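Local coordinates for protein probable CoA-transferase alpha subunit (Rhodococcus jostii, PDB 6COJ) that probably acts with a partner protein on coenzyme A thioesters, as a coenzyme A transferase family member, and binds a spirolactone thioester of coenzyme A, at residues K46-V51 with L72-S77; A102-R105 with E109-V112; S142-R145 with E151-T154; E224-T229 with Q233-N238; T287-S290 with D295-A298. The protein carries 1 engineered substitution. All blocks are in the same frame, centred on the assembly; numbering follows the deposited sequence. Where two conformers were deposited one is given.

Contact 1: K46-V51 with L72-S77; sequences KPMALV and LGLLCS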
# COMPACT_ATOMS: atom_id res chain seq x y z
N LYS A 46 11.96 -13.77 -11.51
CA LYS A 46 11.43 -14.99 -10.94
C LYS A 46 12.53 -15.73 -10.18
O LYS A 46 13.69 -15.67 -10.56
CB LYS A 46 10.92 -15.89 -12.06
CG LYS A 46 9.60 -15.40 -12.63
CD LYS A 46 8.48 -15.63 -11.64
CE LYS A 46 7.16 -15.10 -12.14
NZ LYS A 46 6.12 -15.45 -11.15
N PRO A 47 12.17 -16.43 -9.07
CA PRO A 47 13.17 -17.25 -8.35
C PRO A 47 13.42 -18.56 -9.09
O PRO A 47 13.05 -19.66 -8.65
CB PRO A 47 12.50 -17.45 -6.99
CG PRO A 47 11.04 -17.48 -7.32
CD PRO A 47 10.86 -16.45 -8.41
N MET A 48 14.05 -18.45 -10.26
CA MET A 48 14.18 -19.58 -11.16
C MET A 48 15.11 -20.66 -10.61
O MET A 48 14.88 -21.85 -10.85
CB MET A 48 14.65 -19.12 -12.54
CG MET A 48 13.69 -18.20 -13.27
SD MET A 48 12.11 -18.96 -13.69
CE MET A 48 12.61 -19.94 -15.11
N ALA A 49 16.15 -20.26 -9.87
CA ALA A 49 16.99 -21.26 -9.22
C ALA A 49 16.19 -22.07 -8.20
O ALA A 49 16.34 -23.29 -8.12
CB ALA A 49 18.22 -20.60 -8.59
N LEU A 50 15.32 -21.41 -7.43
CA LEU A 50 14.47 -22.15 -6.50
C LEU A 50 13.48 -23.05 -7.25
O LEU A 50 13.22 -24.18 -6.82
CB LEU A 50 13.76 -21.19 -5.55
CG LEU A 50 14.63 -20.64 -4.40
CD1 LEU A 50 14.02 -19.37 -3.78
CD2 LEU A 50 14.87 -21.70 -3.32
N VAL A 51 12.95 -22.57 -8.38
CA VAL A 51 12.06 -23.40 -9.19
C VAL A 51 12.79 -24.63 -9.73
O VAL A 51 12.25 -25.74 -9.73
CB VAL A 51 11.40 -22.57 -10.31
CG1 VAL A 51 10.66 -23.48 -11.29
CG2 VAL A 51 10.45 -21.55 -9.71
N LEU A 72 5.91 -20.99 -13.67
CA LEU A 72 4.75 -21.87 -13.75
C LEU A 72 4.90 -22.87 -14.89
O LEU A 72 4.51 -24.03 -14.75
CB LEU A 72 3.48 -21.02 -13.90
CG LEU A 72 2.15 -21.77 -13.85
CD1 LEU A 72 2.03 -22.58 -12.57
CD2 LEU A 72 0.99 -20.79 -13.99
N GLY A 73 5.46 -22.43 -16.02
CA GLY A 73 5.70 -23.36 -17.12
C GLY A 73 6.59 -24.52 -16.71
O GLY A 73 6.27 -25.68 -16.97
N LEU A 74 7.72 -24.22 -16.06
CA LEU A 74 8.61 -25.30 -15.65
C LEU A 74 7.92 -26.24 -14.66
O LEU A 74 8.05 -27.46 -14.77
CB LEU A 74 9.90 -24.73 -15.06
CG LEU A 74 10.93 -24.21 -16.06
CD1 LEU A 74 12.07 -23.52 -15.31
CD2 LEU A 74 11.47 -25.32 -16.97
N LEU A 75 7.17 -25.69 -13.70
CA LEU A 75 6.46 -26.56 -12.77
C LEU A 75 5.45 -27.44 -13.50
O LEU A 75 5.29 -28.63 -13.17
CB LEU A 75 5.79 -25.71 -11.69
CG LEU A 75 6.77 -25.03 -10.74
CD1 LEU A 75 6.03 -24.05 -9.83
CD2 LEU A 75 7.55 -26.05 -9.90
N CYS A 76 4.77 -26.89 -14.51
CA CYS A 76 3.83 -27.69 -15.29
C CYS A 76 4.54 -28.77 -16.09
O CYS A 76 4.01 -29.87 -16.25
CB CYS A 76 3.02 -26.79 -16.22
SG CYS A 76 1.75 -25.81 -15.38
N SER A 77 5.74 -28.46 -16.60
CA SER A 77 6.48 -29.47 -17.35
C SER A 77 6.79 -30.70 -16.51
O SER A 77 6.98 -31.78 -17.07
CB SER A 77 7.78 -28.89 -17.94
OG SER A 77 8.82 -28.80 -16.97
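M48 and L74 make the closest approach between these two segments. The methyl CE of M48 lies 3.6 Å from CD1 of L74, and the two side chains meet at about a right angle. M48 does not start out aimed at its partner; its chain is bent at both chi2 (-64°) and chi3 (-78°), and the double bend brings CE over to L74. V51, in contrast, starts out toward the other helix. Its CG1 comes 4.0 Å from CB of L74 and, more loosely, 4.2 Å from CG of L75, so one methyl serves two leucines. The pair illustrates how crossover helices pack on a Rossmann-like parallel sheet: helix 48-56 joins strand 35-38 to strand 62-65, helix 70-77 joins 62-65 to 81-86, and the two lie side by side. L54 and L55, further along helix 48-56, extend the apolar seam against L74 and L75. Towards the end of segment 72-77 the character changes. There S77 is partly exposed and turns back on its own helix, its OG donating to O of L74 at 2.7 Å with only a slight tilt from the carbonyl plane. The start of segment 46-51 is polar but buried: NZ of K46 forms a salt bridge with D71, and hydrogen bonds to the carbonyl oxygens of G39 and Y67 hold the same ammonium group.

Contact 2: A102-R105 with E109-V112; sequences AKAR and EIAV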
# COMPACT_ATOMS: atom_id res chain seq x y z
N ALA A 102 0.36 -23.72 -21.35
CA ALA A 102 -0.67 -23.99 -22.35
C ALA A 102 -0.96 -25.48 -22.47
O ALA A 102 -2.12 -25.88 -22.57
CB ALA A 102 -0.25 -23.41 -23.71
N LYS A 103 0.09 -26.31 -22.46
CA LYS A 103 -0.12 -27.75 -22.57
C LYS A 103 -0.90 -28.29 -21.38
O LYS A 103 -1.80 -29.12 -21.55
CB LYS A 103 1.21 -28.46 -22.75
CG LYS A 103 1.76 -28.34 -24.17
CD LYS A 103 3.27 -28.56 -24.23
CE LYS A 103 3.62 -29.97 -24.66
NZ LYS A 103 3.15 -30.99 -23.69
N ALA A 104 -0.56 -27.84 -20.17
CA ALA A 104 -1.30 -28.30 -18.99
C ALA A 104 -2.76 -27.87 -19.05
O ALA A 104 -3.66 -28.62 -18.66
CB ALA A 104 -0.63 -27.79 -17.72
N ARG A 105 -3.01 -26.66 -19.56
CA ARG A 105 -4.38 -26.15 -19.67
C ARG A 105 -5.19 -26.94 -20.70
O ARG A 105 -6.31 -27.38 -20.42
CB ARG A 105 -4.34 -24.67 -20.04
CG ARG A 105 -3.81 -23.78 -18.91
CD ARG A 105 -4.93 -23.46 -17.93
NE ARG A 105 -5.88 -22.53 -18.52
CZ ARG A 105 -7.20 -22.60 -18.38
NH1 ARG A 105 -7.77 -23.59 -17.69
NH2 ARG A 105 -7.97 -21.68 -18.95
N GLU A 109 -5.00 -30.56 -17.02
CA GLU A 109 -4.20 -31.10 -15.94
C GLU A 109 -4.20 -30.24 -14.68
O GLU A 109 -3.76 -30.72 -13.63
CB GLU A 109 -2.76 -31.31 -16.42
CG GLU A 109 -2.66 -32.44 -17.43
CD GLU A 109 -1.31 -32.50 -18.12
OE1 GLU A 109 -1.04 -33.51 -18.80
OE2 GLU A 109 -0.54 -31.54 -17.98
N ILE A 110 -4.67 -29.01 -14.75
CA ILE A 110 -4.68 -28.12 -13.60
C ILE A 110 -6.06 -27.50 -13.45
O ILE A 110 -6.73 -27.20 -14.44
CB ILE A 110 -3.57 -27.04 -13.68
CG1 ILE A 110 -3.75 -26.14 -14.89
CG2 ILE A 110 -2.18 -27.69 -13.71
CD1 ILE A 110 -2.69 -25.00 -14.97
N ALA A 111 -6.49 -27.34 -12.20
CA ALA A 111 -7.69 -26.57 -11.90
C ALA A 111 -7.25 -25.13 -11.74
O ALA A 111 -6.27 -24.86 -11.04
CB ALA A 111 -8.32 -27.07 -10.60
N VAL A 112 -7.93 -24.21 -12.40
CA VAL A 112 -7.50 -22.81 -12.38
C VAL A 112 -8.47 -21.95 -11.60
O VAL A 112 -9.70 -22.09 -11.71
CB VAL A 112 -7.18 -22.21 -13.77
CG1 VAL A 112 -6.10 -23.03 -14.48
CG2 VAL A 112 -8.43 -22.11 -14.62
O HOH W 1 -6.72 -26.29 -16.94
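R105 and V112 meet at about a right angle where the chain leaves helix 99-106 for strand 111-114, an outermost strand of the Rossmann-like parallel sheet within this chain. This is the second half of a beta-alpha-beta crossover from strand 81-86, and its backbone is tied by one bond: N of E109 donates to O of A104 at 2.9 Å, nearly straight at 163° and in the carbonyl plane. Beside it the carboxylate oxygen OE2 of E109 rests 3.5 Å from CA of A104.

The R105 side chain leaves its CB pointing away from the strand, then bends at chi2 (-83°) and chi3 (-71°) and comes back over it. Its CD is the first atom to touch, 3.7 Å from CG1 of V112, with CD1 of I110 at 4.0 Å on the same methylene. NE passes CG1 of V112, CZ lies near both methyls, and CG2 of V112 lies over one face of the guanidinium, 3.5 Å from NH1. The polar rim is shared with the chain of another protein: a polar side chain there bonds to NE and its backbone bonds to NH1. A leucine in place of R105 would probably leave those partners and the bridging water without their mate and take the flat group off V112. NH1 also donates to this water at 3.0 Å, and the water hands a hydrogen on to O of I110, 2.7 Å away.

Contact 3: S142-R145 with E151-T154; sequences SDVR and ELRT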
# COMPACT_ATOMS: atom_id res chain seq x y z
N SER A 142 -17.53 -10.37 -15.06
CA SER A 142 -16.60 -11.10 -15.91
C SER A 142 -16.65 -12.59 -15.62
O SER A 142 -17.20 -13.05 -14.62
CB SER A 142 -15.15 -10.62 -15.71
OG SER A 142 -14.64 -11.16 -14.51
N ASP A 143 -15.99 -13.35 -16.48
CA ASP A 143 -15.91 -14.79 -16.28
C ASP A 143 -14.95 -15.18 -15.16
O ASP A 143 -14.84 -16.38 -14.86
CB ASP A 143 -15.60 -15.52 -17.59
CG ASP A 143 -16.85 -15.93 -18.31
OD1 ASP A 143 -17.90 -16.06 -17.64
OD2 ASP A 143 -16.79 -16.14 -19.55
N VAL A 144 -14.31 -14.22 -14.49
CA VAL A 144 -13.67 -14.56 -13.22
C VAL A 144 -14.66 -15.27 -12.30
O VAL A 144 -14.31 -16.23 -11.60
CB VAL A 144 -13.05 -13.31 -12.58
CG1 VAL A 144 -12.49 -13.65 -11.21
CG2 VAL A 144 -11.97 -12.75 -13.48
N ARG A 145 -15.93 -14.83 -12.31
CA ARG A 145 -16.95 -15.47 -11.48
C ARG A 145 -17.08 -16.96 -11.80
O ARG A 145 -17.24 -17.78 -10.89
CB ARG A 145 -18.31 -14.80 -11.67
CG ARG A 145 -18.33 -13.31 -11.35
CD ARG A 145 -17.88 -13.03 -9.92
NE ARG A 145 -18.65 -13.74 -8.90
CZ ARG A 145 -19.81 -13.32 -8.40
NH1 ARG A 145 -20.35 -12.19 -8.83
NH2 ARG A 145 -20.43 -14.03 -7.47
N GLU A 151 -16.37 -20.45 -4.73
CA GLU A 151 -15.17 -20.04 -4.00
C GLU A 151 -15.01 -18.52 -3.98
O GLU A 151 -14.27 -18.00 -3.14
CB GLU A 151 -13.93 -20.71 -4.59
CG GLU A 151 -12.68 -20.58 -3.71
CD GLU A 151 -11.45 -21.27 -4.26
OE1 GLU A 151 -11.57 -22.20 -5.10
OE2 GLU A 151 -10.34 -20.87 -3.83
N LEU A 152 -15.66 -17.81 -4.90
CA LEU A 152 -15.60 -16.35 -4.98
C LEU A 152 -17.00 -15.81 -4.77
O LEU A 152 -17.89 -16.01 -5.61
CB LEU A 152 -15.04 -15.90 -6.33
CG LEU A 152 -14.75 -14.40 -6.46
CD1 LEU A 152 -13.64 -13.99 -5.51
CD2 LEU A 152 -14.39 -14.08 -7.90
N ARG A 153 -17.21 -15.14 -3.64
CA ARG A 153 -18.49 -14.58 -3.25
C ARG A 153 -18.42 -13.05 -3.26
O ARG A 153 -17.35 -12.46 -3.34
CB ARG A 153 -18.90 -15.09 -1.86
CG ARG A 153 -19.11 -16.60 -1.83
CD ARG A 153 -19.27 -17.15 -0.43
NE ARG A 153 -19.54 -18.59 -0.49
CZ ARG A 153 -19.59 -19.41 0.55
NH1 ARG A 153 -19.37 -18.96 1.78
NH2 ARG A 153 -19.85 -20.70 0.37
N THR A 154 -19.59 -12.42 -3.18
CA THR A 154 -19.66 -10.97 -3.09
C THR A 154 -19.86 -10.53 -1.65
O THR A 154 -20.14 -11.33 -0.76
CB THR A 154 -20.79 -10.41 -3.96
OG1 THR A 154 -22.04 -10.96 -3.52
CG2 THR A 154 -20.56 -10.76 -5.42
O HOH W 2 -20.65 -16.67 -5.69
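The carbonyl oxygen of L152 accepts from a water at 2.8 Å, and the same water accepts from NH2 of R145 at 3.2 Å, lying in plane at the edge of the guanidinium. The water thus spans a distance that the arginine does not close by itself, for NH2 of R145 stays 3.7 Å from O of L152. The R145 chain folds at each of its first three torsions, all close to -57°, and this curl brings the guanidinium back alongside the strand, crossing the side chains of L152 and T154 at about a right angle. CG2 of T154 packs against the group, 3.7 Å from NH1.

Beside these polar groups the packing is apolar. CD2 of L152 touches CG1 of V144 at 3.8 Å and also approaches CD of R145; M119, from helix 117-128, packs on both V144 and L152. The segments form a helix-to-strand connection: helix 144-148 leads into strand 153-156, an outermost strand, within this chain, of a three-stranded antiparallel sheet. The helix start is capped by S142, whose OG accepts from N of V144 at 3.1 Å with an angle of 148°; this hydroxyl is also bonded to O of G139.

At the start of segment 151-154, R113 and K83 both form salt bridges with OE1 of E151, while Y85 bonds to OE2. The connection faces two neighbours: D143 bonds to the backbone of another protein in the assembly, and L152 packs on Y159 of the second copy of this protein.

Contact 4: E224-T229 with Q233-N238; sequences EELVKT and QNLILN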
# COMPACT_ATOMS: atom_id res chain seq x y z
N GLU A 224 25.23 -3.74 7.21
CA GLU A 224 25.66 -2.37 6.99
C GLU A 224 25.99 -2.11 5.53
O GLU A 224 25.74 -1.02 5.02
CB GLU A 224 26.80 -2.03 7.94
CG GLU A 224 27.32 -0.66 7.67
CD GLU A 224 26.47 0.42 8.33
OE1 GLU A 224 26.95 1.56 8.36
OE2 GLU A 224 25.32 0.15 8.78
N GLU A 225 26.54 -3.11 4.83
CA GLU A 225 26.76 -2.94 3.40
C GLU A 225 25.44 -2.81 2.66
O GLU A 225 25.30 -1.96 1.77
CB GLU A 225 27.58 -4.11 2.86
CG GLU A 225 27.88 -3.96 1.40
CD GLU A 225 28.86 -4.99 0.87
OE1 GLU A 225 29.35 -5.84 1.64
OE2 GLU A 225 29.12 -4.94 -0.34
N LEU A 226 24.46 -3.64 3.01
CA LEU A 226 23.14 -3.58 2.37
C LEU A 226 22.54 -2.18 2.47
O LEU A 226 22.10 -1.61 1.47
CB LEU A 226 22.21 -4.61 3.00
CG LEU A 226 20.73 -4.54 2.64
CD1 LEU A 226 20.53 -4.92 1.19
CD2 LEU A 226 19.92 -5.47 3.55
N VAL A 227 22.48 -1.62 3.69
CA VAL A 227 21.75 -0.38 3.89
C VAL A 227 22.52 0.82 3.34
O VAL A 227 21.93 1.87 3.11
CB VAL A 227 21.33 -0.18 5.36
CG1 VAL A 227 20.49 -1.37 5.84
CG2 VAL A 227 22.54 0.02 6.26
N LYS A 228 23.83 0.68 3.13
CA LYS A 228 24.58 1.76 2.50
C LYS A 228 24.58 1.67 0.98
O LYS A 228 25.03 2.62 0.32
CB LYS A 228 26.02 1.81 3.04
CG LYS A 228 26.10 2.26 4.49
CD LYS A 228 25.91 3.77 4.57
CE LYS A 228 26.14 4.29 5.98
NZ LYS A 228 25.99 3.20 6.99
N THR A 229 24.08 0.58 0.40
CA THR A 229 24.07 0.39 -1.04
C THR A 229 22.79 0.86 -1.71
O THR A 229 22.82 1.32 -2.85
CB THR A 229 24.30 -1.10 -1.36
OG1 THR A 229 25.58 -1.49 -0.83
CG2 THR A 229 24.28 -1.36 -2.86
N GLN A 233 13.90 3.03 0.80
CA GLN A 233 12.65 2.58 0.21
C GLN A 233 12.81 1.25 -0.52
O GLN A 233 11.81 0.57 -0.79
CB GLN A 233 12.12 3.65 -0.75
CG GLN A 233 11.68 4.98 -0.09
CD GLN A 233 12.82 5.92 0.31
OE1 GLN A 233 13.99 5.68 -0.02
NE2 GLN A 233 12.49 7.00 1.00
N ASN A 234 14.03 0.87 -0.85
CA ASN A 234 14.29 -0.37 -1.55
C ASN A 234 14.42 -1.56 -0.60
O ASN A 234 14.48 -2.70 -1.07
CB ASN A 234 15.58 -0.23 -2.37
CG ASN A 234 15.46 0.77 -3.51
OD1 ASN A 234 15.41 1.98 -3.28
ND2 ASN A 234 15.46 0.27 -4.74
N LEU A 235 14.46 -1.31 0.71
CA LEU A 235 14.58 -2.37 1.71
C LEU A 235 13.20 -2.95 1.97
O LEU A 235 12.52 -2.62 2.94
CB LEU A 235 15.21 -1.83 2.99
CG LEU A 235 16.61 -1.20 2.87
CD1 LEU A 235 17.01 -0.47 4.13
CD2 LEU A 235 17.63 -2.27 2.52
N ILE A 236 12.77 -3.83 1.06
CA ILE A 236 11.39 -4.29 1.09
C ILE A 236 11.15 -5.49 2.01
O ILE A 236 10.00 -5.73 2.38
CB ILE A 236 10.76 -4.51 -0.30
CG1 ILE A 236 11.46 -5.65 -1.05
CG2 ILE A 236 10.76 -3.19 -1.12
CD1 ILE A 236 10.71 -6.07 -2.33
N LEU A 237 12.18 -6.24 2.37
CA LEU A 237 12.02 -7.31 3.35
C LEU A 237 12.80 -6.97 4.61
O LEU A 237 13.97 -6.55 4.54
CB LEU A 237 12.52 -8.65 2.81
CG LEU A 237 11.92 -9.15 1.49
CD1 LEU A 237 12.36 -10.59 1.21
CD2 LEU A 237 10.42 -9.08 1.46
N ASN A 238 12.17 -7.16 5.76
CA ASN A 238 12.83 -7.09 7.05
C ASN A 238 12.90 -8.50 7.65
O ASN A 238 12.41 -9.47 7.06
CB ASN A 238 12.15 -6.05 7.96
CG ASN A 238 10.72 -6.42 8.33
OD1 ASN A 238 10.43 -7.56 8.66
ND2 ASN A 238 9.82 -5.45 8.24
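An inverse gamma turn centred on L235 opens a weakly bonded edge strand, about 235-237, of a small antiparallel sheet, and the L235 side chain points from it onto L226 and V227 of helix 223-229. The turn leads straight into a classic beta bulge, in which I236 and L237 both face A193 on the neighbouring strand.

Each methyl of L235 takes its own partner. CD2 meets the branch point of L226, 3.8 Å from its CG, and lies 4.1 Å from each of the L226 methyls, so the L235 methyl sits over the fork of the other leucine. The two side chains run past one another in opposite directions. L226 reaches this place with CG opposite its backbone N (chi1 169°), though its first bond does not aim at the strand. CD1 of L235 turns instead to V227, 4.0 Å from CG1, and there the side chains cross at about a right angle.

T229 turns back on its own helix: its OG1 donates to O of E225 at 2.7 Å, from 36° above the carbonyl plane. A194 lies against both L226 and L235, while the backbone of another protein in the assembly packs on V227 and L235. Close by, NE2 of Q233 is bonded to the hydroxyl of Y195 in the second copy of this protein.

Across the two segments the contact is purely aliphatic, held by van der Waals packing and burial of apolar surface. Such packing is non-directional, so these three side chains set the distance between helix and strand rather than an exact angle.

Contact 5: T287-S290 with D295-A298; sequences TYLS and DYQA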
# COMPACT_ATOMS: atom_id res chain seq x y z
N THR A 287 20.37 -31.35 -20.89
CA THR A 287 21.43 -30.35 -20.89
C THR A 287 21.32 -29.39 -19.71
O THR A 287 22.34 -29.01 -19.13
CB THR A 287 21.43 -29.59 -22.21
OG1 THR A 287 21.68 -30.49 -23.30
CG2 THR A 287 22.51 -28.51 -22.21
N TYR A 288 20.10 -28.99 -19.33
CA TYR A 288 19.93 -27.88 -18.40
C TYR A 288 19.34 -28.26 -17.05
O TYR A 288 19.63 -27.59 -16.06
CB TYR A 288 19.08 -26.76 -19.02
CG TYR A 288 19.72 -26.22 -20.27
CD1 TYR A 288 20.79 -25.34 -20.19
CD2 TYR A 288 19.30 -26.63 -21.53
CE1 TYR A 288 21.42 -24.87 -21.33
CE2 TYR A 288 19.92 -26.16 -22.67
CZ TYR A 288 20.98 -25.28 -22.57
OH TYR A 288 21.59 -24.82 -23.71
N LEU A 289 18.52 -29.31 -16.97
CA LEU A 289 17.72 -29.55 -15.77
C LEU A 289 18.04 -30.87 -15.09
O LEU A 289 17.26 -31.32 -14.23
CB LEU A 289 16.22 -29.45 -16.09
CG LEU A 289 15.74 -28.17 -16.79
CD1 LEU A 289 14.25 -28.25 -17.11
CD2 LEU A 289 16.05 -26.95 -15.93
N SER A 290 19.15 -31.52 -15.42
CA SER A 290 19.45 -32.84 -14.87
C SER A 290 20.62 -32.83 -13.89
O SER A 290 21.04 -33.90 -13.43
CB SER A 290 19.69 -33.84 -16.00
OG SER A 290 18.53 -34.00 -16.78
N ASP A 295 25.65 -26.60 -12.65
CA ASP A 295 25.61 -27.24 -13.97
C ASP A 295 24.73 -26.46 -14.92
O ASP A 295 25.08 -26.26 -16.09
CB ASP A 295 25.11 -28.68 -13.85
CG ASP A 295 26.04 -29.57 -13.06
OD1 ASP A 295 27.26 -29.29 -13.04
OD2 ASP A 295 25.55 -30.54 -12.46
N TYR A 296 23.56 -26.01 -14.44
CA TYR A 296 22.69 -25.18 -15.26
C TYR A 296 23.41 -23.91 -15.70
O TYR A 296 23.37 -23.54 -16.88
CB TYR A 296 21.42 -24.82 -14.48
CG TYR A 296 20.54 -23.80 -15.16
CD1 TYR A 296 19.60 -24.19 -16.10
CD2 TYR A 296 20.66 -22.44 -14.88
CE1 TYR A 296 18.79 -23.26 -16.73
CE2 TYR A 296 19.86 -21.51 -15.51
CZ TYR A 296 18.92 -21.92 -16.43
OH TYR A 296 18.11 -21.01 -17.07
N GLN A 297 24.06 -23.23 -14.75
CA GLN A 297 24.71 -21.96 -15.06
C GLN A 297 25.84 -22.15 -16.07
O GLN A 297 26.01 -21.33 -16.98
CB GLN A 297 25.22 -21.32 -13.77
CG GLN A 297 24.12 -20.85 -12.82
CD GLN A 297 23.30 -19.71 -13.39
OE1 GLN A 297 23.77 -18.96 -14.25
NE2 GLN A 297 22.07 -19.55 -12.90
N ALA A 298 26.60 -23.24 -15.93
CA ALA A 298 27.65 -23.51 -16.91
C ALA A 298 27.06 -23.76 -18.29
O ALA A 298 27.59 -23.28 -19.30
CB ALA A 298 28.47 -24.72 -16.45
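Apolar packing between Y288 and Y296 centres on one ring atom: CD1 of Y296 lies 3.9 Å from CB of Y288, with CE1 a little farther off at 4.2 Å. L289 adds a looser touch, its CD2 being 4.5 Å from the same CD1. Within segment 287-290, CG2 of T287 lies over one face of the Y288 ring, 3.5 Å above the plane and offset toward the rim. The backbones are close here, the CA atoms of the two tyrosines lying 5.0 Å apart.

A carbonyl-to-ring contact runs alongside. O of Y288 sits at the edge of the Y296 ring, near its plane and 3.4 Å from CD1, so a partly negative oxygen faces the electron-poor rim of the aromatic ring. Y296 has its CG opposite the backbone N (chi1 172°), which carries the ring along this carbonyl.

Aromatic and polar partners hold the rings from outside. R52 makes a cation-pi contact with Y296, whose OH is hydrogen-bonded to ND1 of H253. Y288 meets F267 edge-to-face. An alanine replacing Y296 would remove the ring and is likely to leave R52 and H253 without this partner and a gap beside CB of Y288.

The contact closes the short link between helix 278-288 and helix 293-306. Y288 also packs on A299 and F303 of the latter, while L289 reaches R52 and L55 and so joins this C-terminal pair to helix 48-56.

Contacts 1, 2, 4 and 5 are buried, contact 3 only partly. The centre of contact 1 lies about 8 Å from the centre of the chain, nearest of the five. Contacts 1 and 5, apolar or aromatic between side chains, touch no other chain and adjoin each other: CD2 of L74 packs on CD1 of L289, so the C-terminal helices lean on a crossover helix of the Rossmann-like core. Contact 2 touches contact 1 through SG of C76 and CB of A104 but stands farther out, where an arginine and a water enter. Contact 3, equally water-bridged, belongs to a separate antiparallel sheet. Contacts 2, 3 and 4 all meet another protein; 3 and 4 also reach the second subunit, yet contact 4 is purely aliphatic.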